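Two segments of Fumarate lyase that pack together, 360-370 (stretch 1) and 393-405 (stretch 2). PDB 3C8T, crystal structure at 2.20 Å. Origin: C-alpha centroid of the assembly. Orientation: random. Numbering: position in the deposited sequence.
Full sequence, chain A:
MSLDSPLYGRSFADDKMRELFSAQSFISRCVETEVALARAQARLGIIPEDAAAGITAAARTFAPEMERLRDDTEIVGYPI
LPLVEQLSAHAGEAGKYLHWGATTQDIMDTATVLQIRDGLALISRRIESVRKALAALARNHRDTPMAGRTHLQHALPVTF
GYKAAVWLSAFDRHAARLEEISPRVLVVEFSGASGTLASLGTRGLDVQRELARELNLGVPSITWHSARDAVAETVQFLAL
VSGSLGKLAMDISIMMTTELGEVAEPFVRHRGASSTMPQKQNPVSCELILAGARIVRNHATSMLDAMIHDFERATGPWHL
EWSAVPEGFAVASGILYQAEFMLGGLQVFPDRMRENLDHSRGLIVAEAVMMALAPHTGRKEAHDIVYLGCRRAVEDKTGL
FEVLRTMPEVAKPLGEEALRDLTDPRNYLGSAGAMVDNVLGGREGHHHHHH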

# COMPACT_ATOMS: atom_id res chain seq x y z
N SER A 360 20.42 33.01 -12.56
CA SER A 360 19.70 33.39 -13.78
C SER A 360 19.92 34.87 -14.21
O SER A 360 19.41 35.29 -15.23
CB SER A 360 18.20 33.11 -13.63
OG SER A 360 17.63 33.95 -12.61
N ARG A 361 20.69 35.62 -13.43
CA ARG A 361 21.06 36.99 -13.79
C ARG A 361 19.84 37.85 -14.12
O ARG A 361 19.83 38.58 -15.13
CB ARG A 361 22.10 37.01 -14.91
CG ARG A 361 23.31 36.09 -14.59
CD ARG A 361 24.49 36.31 -15.55
NE ARG A 361 24.95 37.71 -15.57
CZ ARG A 361 25.76 38.20 -16.51
NH1 ARG A 361 26.19 37.39 -17.49
NH2 ARG A 361 26.13 39.48 -16.48
N GLY A 362 18.82 37.75 -13.26
CA GLY A 362 17.64 38.58 -13.32
C GLY A 362 16.47 37.91 -14.01
O GLY A 362 15.35 38.36 -13.90
N LEU A 363 16.72 36.83 -14.72
CA LEU A 363 15.64 36.11 -15.40
C LEU A 363 14.54 35.71 -14.41
O LEU A 363 13.37 35.81 -14.71
CB LEU A 363 16.18 34.92 -16.19
CG LEU A 363 16.93 35.39 -17.46
CD1 LEU A 363 18.10 34.46 -17.84
CD2 LEU A 363 15.98 35.51 -18.63
N ILE A 364 14.95 35.32 -13.20
CA ILE A 364 14.02 34.90 -12.15
C ILE A 364 13.01 35.98 -11.73
O ILE A 364 12.03 35.67 -11.06
CB ILE A 364 14.81 34.35 -10.89
CG1 ILE A 364 13.93 33.46 -9.99
CG2 ILE A 364 15.49 35.51 -10.11
CD1 ILE A 364 14.66 32.91 -8.80
N VAL A 365 13.28 37.24 -12.11
CA VAL A 365 12.38 38.38 -11.85
C VAL A 365 11.91 39.10 -13.16
O VAL A 365 11.45 40.26 -13.15
CB VAL A 365 12.94 39.38 -10.76
CG1 VAL A 365 12.96 38.70 -9.38
CG2 VAL A 365 14.34 39.95 -11.12
N ALA A 366 11.96 38.39 -14.28
CA ALA A 366 11.28 38.85 -15.50
C ALA A 366 9.86 39.37 -15.19
O ALA A 366 9.48 40.44 -15.66
CB ALA A 366 11.22 37.74 -16.53
N GLU A 367 9.10 38.60 -14.39
CA GLU A 367 7.74 39.01 -13.97
C GLU A 367 7.66 40.44 -13.40
O GLU A 367 6.70 41.16 -13.68
CB GLU A 367 7.17 38.03 -12.92
CG GLU A 367 5.64 38.18 -12.77
CD GLU A 367 5.07 37.50 -11.50
OE1 GLU A 367 4.35 36.46 -11.66
OE2 GLU A 367 5.33 38.00 -10.37
N ALA A 368 8.65 40.84 -12.58
CA ALA A 368 8.73 42.20 -12.03
C ALA A 368 8.87 43.29 -13.12
O ALA A 368 8.35 44.41 -12.96
CB ALA A 368 9.89 42.31 -11.04
N VAL A 369 9.61 43.01 -14.20
CA VAL A 369 9.66 43.96 -15.32
C VAL A 369 8.30 44.02 -16.04
O VAL A 369 7.79 45.12 -16.29
CB VAL A 369 10.81 43.65 -16.30
CG1 VAL A 369 10.90 44.72 -17.41
CG2 VAL A 369 12.17 43.50 -15.54
N MET A 370 7.70 42.86 -16.34
CA MET A 370 6.32 42.78 -16.88
C MET A 370 5.32 43.63 -16.07
O MET A 370 4.64 44.50 -16.63
CB MET A 370 5.81 41.34 -16.93
CG MET A 370 6.48 40.41 -17.95
SD MET A 370 6.04 38.65 -17.78
CE MET A 370 7.35 37.90 -18.74
N ALA A 393 18.51 37.09 -23.62
CA ALA A 393 19.46 37.00 -22.51
C ALA A 393 20.05 35.57 -22.44
O ALA A 393 21.27 35.40 -22.31
CB ALA A 393 18.79 37.40 -21.20
N VAL A 394 19.16 34.57 -22.54
CA VAL A 394 19.52 33.17 -22.60
C VAL A 394 20.41 32.86 -23.82
O VAL A 394 21.54 32.43 -23.64
CB VAL A 394 18.28 32.26 -22.63
CG1 VAL A 394 18.69 30.80 -22.86
CG2 VAL A 394 17.44 32.41 -21.36
N GLU A 395 19.89 33.10 -25.03
CA GLU A 395 20.62 32.85 -26.29
C GLU A 395 21.95 33.57 -26.37
O GLU A 395 22.84 33.12 -27.08
CB GLU A 395 19.77 33.23 -27.52
N ASP A 396 22.11 34.66 -25.62
CA ASP A 396 23.30 35.50 -25.68
C ASP A 396 24.19 35.34 -24.45
O ASP A 396 25.12 36.14 -24.21
CB ASP A 396 22.88 36.95 -25.80
CG ASP A 396 23.46 37.63 -27.02
OD1 ASP A 396 23.89 36.91 -27.97
OD2 ASP A 396 23.48 38.89 -27.03
N LYS A 397 23.88 34.31 -23.66
CA LYS A 397 24.53 34.04 -22.37
C LYS A 397 24.93 35.32 -21.60
O LYS A 397 26.05 35.42 -21.05
CB LYS A 397 25.68 33.03 -22.55
N THR A 398 24.01 36.29 -21.56
CA THR A 398 24.19 37.51 -20.75
C THR A 398 23.00 37.74 -19.77
O THR A 398 21.99 37.00 -19.82
CB THR A 398 24.42 38.74 -21.65
OG1 THR A 398 24.78 39.88 -20.85
CG2 THR A 398 23.19 39.05 -22.52
N GLY A 399 23.11 38.74 -18.90
CA GLY A 399 22.02 39.09 -17.96
C GLY A 399 20.81 39.78 -18.59
O GLY A 399 20.89 40.45 -19.63
N LEU A 400 19.66 39.62 -17.94
CA LEU A 400 18.46 40.26 -18.44
C LEU A 400 18.55 41.80 -18.52
O LEU A 400 18.06 42.38 -19.50
CB LEU A 400 17.21 39.81 -17.66
CG LEU A 400 15.86 40.40 -18.12
CD1 LEU A 400 15.46 40.00 -19.55
CD2 LEU A 400 14.76 40.10 -17.13
N PHE A 401 19.16 42.45 -17.52
CA PHE A 401 19.31 43.93 -17.54
C PHE A 401 20.09 44.40 -18.79
O PHE A 401 19.66 45.36 -19.46
CB PHE A 401 19.99 44.52 -16.29
CG PHE A 401 20.43 45.97 -16.47
CD1 PHE A 401 19.48 47.00 -16.50
CD2 PHE A 401 21.78 46.31 -16.66
CE1 PHE A 401 19.85 48.33 -16.71
CE2 PHE A 401 22.17 47.64 -16.87
CZ PHE A 401 21.21 48.65 -16.89
N GLU A 402 21.20 43.71 -19.08
CA GLU A 402 22.02 44.05 -20.24
C GLU A 402 21.28 43.85 -21.59
O GLU A 402 21.61 44.50 -22.56
CB GLU A 402 23.36 43.31 -20.26
CG GLU A 402 24.30 43.47 -19.01
CD GLU A 402 24.72 44.92 -18.62
OE1 GLU A 402 25.26 45.08 -17.49
OE2 GLU A 402 24.54 45.88 -19.42
N VAL A 403 20.28 42.98 -21.64
CA VAL A 403 19.46 42.87 -22.86
C VAL A 403 18.41 43.98 -22.88
O VAL A 403 18.31 44.73 -23.87
CB VAL A 403 18.80 41.48 -23.00
CG1 VAL A 403 17.91 41.40 -24.22
CG2 VAL A 403 19.87 40.37 -23.09
N LEU A 404 17.68 44.13 -21.77
CA LEU A 404 16.53 45.06 -21.72
C LEU A 404 16.87 46.53 -21.92
O LEU A 404 16.08 47.30 -22.49
CB LEU A 404 15.73 44.90 -20.41
CG LEU A 404 15.01 43.57 -20.17
CD1 LEU A 404 14.31 43.61 -18.81
CD2 LEU A 404 14.04 43.19 -21.31
N ARG A 405 18.05 46.91 -21.45
CA ARG A 405 18.57 48.27 -21.54
C ARG A 405 18.75 48.74 -22.99
O ARG A 405 18.76 49.95 -23.24
CB ARG A 405 19.92 48.35 -20.81
CG ARG A 405 21.12 48.02 -21.71
CD ARG A 405 22.45 48.08 -20.97
NE ARG A 405 22.77 49.40 -20.43
CZ ARG A 405 23.86 49.66 -19.70
NH1 ARG A 405 24.74 48.69 -19.42
NH2 ARG A 405 24.07 50.90 -19.25
O HOH W 1 20.14 41.28 -14.83

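A single carbonyl, R361 O, serves the start of a helix in the other stretch twice: it accepts a hydrogen bond from L400 N (N to O 3.0 Å, N-H...O angle 158°) and another from water 1 (water O to R361 O 2.7 Å), which in turn accepts from F401 N (3.1 Å to the water O). The first amides of a helix have no preceding turn to bond to, and here G399 is the N-cap, so R361 O and the water supply two of the missing acceptors. The L400 N to R361 O bond is the one direct hydrogen bond between the stretches. R361 lies in a type I' turn, S360 to L363, closed by L363 N to S360 O (3.1 Å); I364 N also bonds S360 OG (3.1 Å). G362, at phi 99°, has backbone angles that would jam a CB against the preceding carbonyl oxygen. The backbones run closest here, with R361 CA 4.8 Å from G399 CA.

The R361 side chain lies along the loop before the helix. One face of its guanidinium is covered by G399 N and T398 C, with R361 CZ 3.6 Å from G399 N; this is packing against backbone, not hydrogen bonding.

The rest of the contact is mostly apolar side chains. L400, pointing toward stretch 1, sets its CD2 4.0 Å from A366 CA and 3.7 Å from G362 O, while its CB lies 4.4 Å from L363 CG. L363 starts out sideways, but its end comes nearer: CD1 reaches V394 CG2 (4.1 Å) and CD2 reaches A393 CB (4.3 Å), on the helix that precedes the loop. One turn after L400, L404 meets V369 through CD1 and CG1 (3.8 Å), although their CA atoms stand 9.5 Å apart; side chains alone bridge this wider gap.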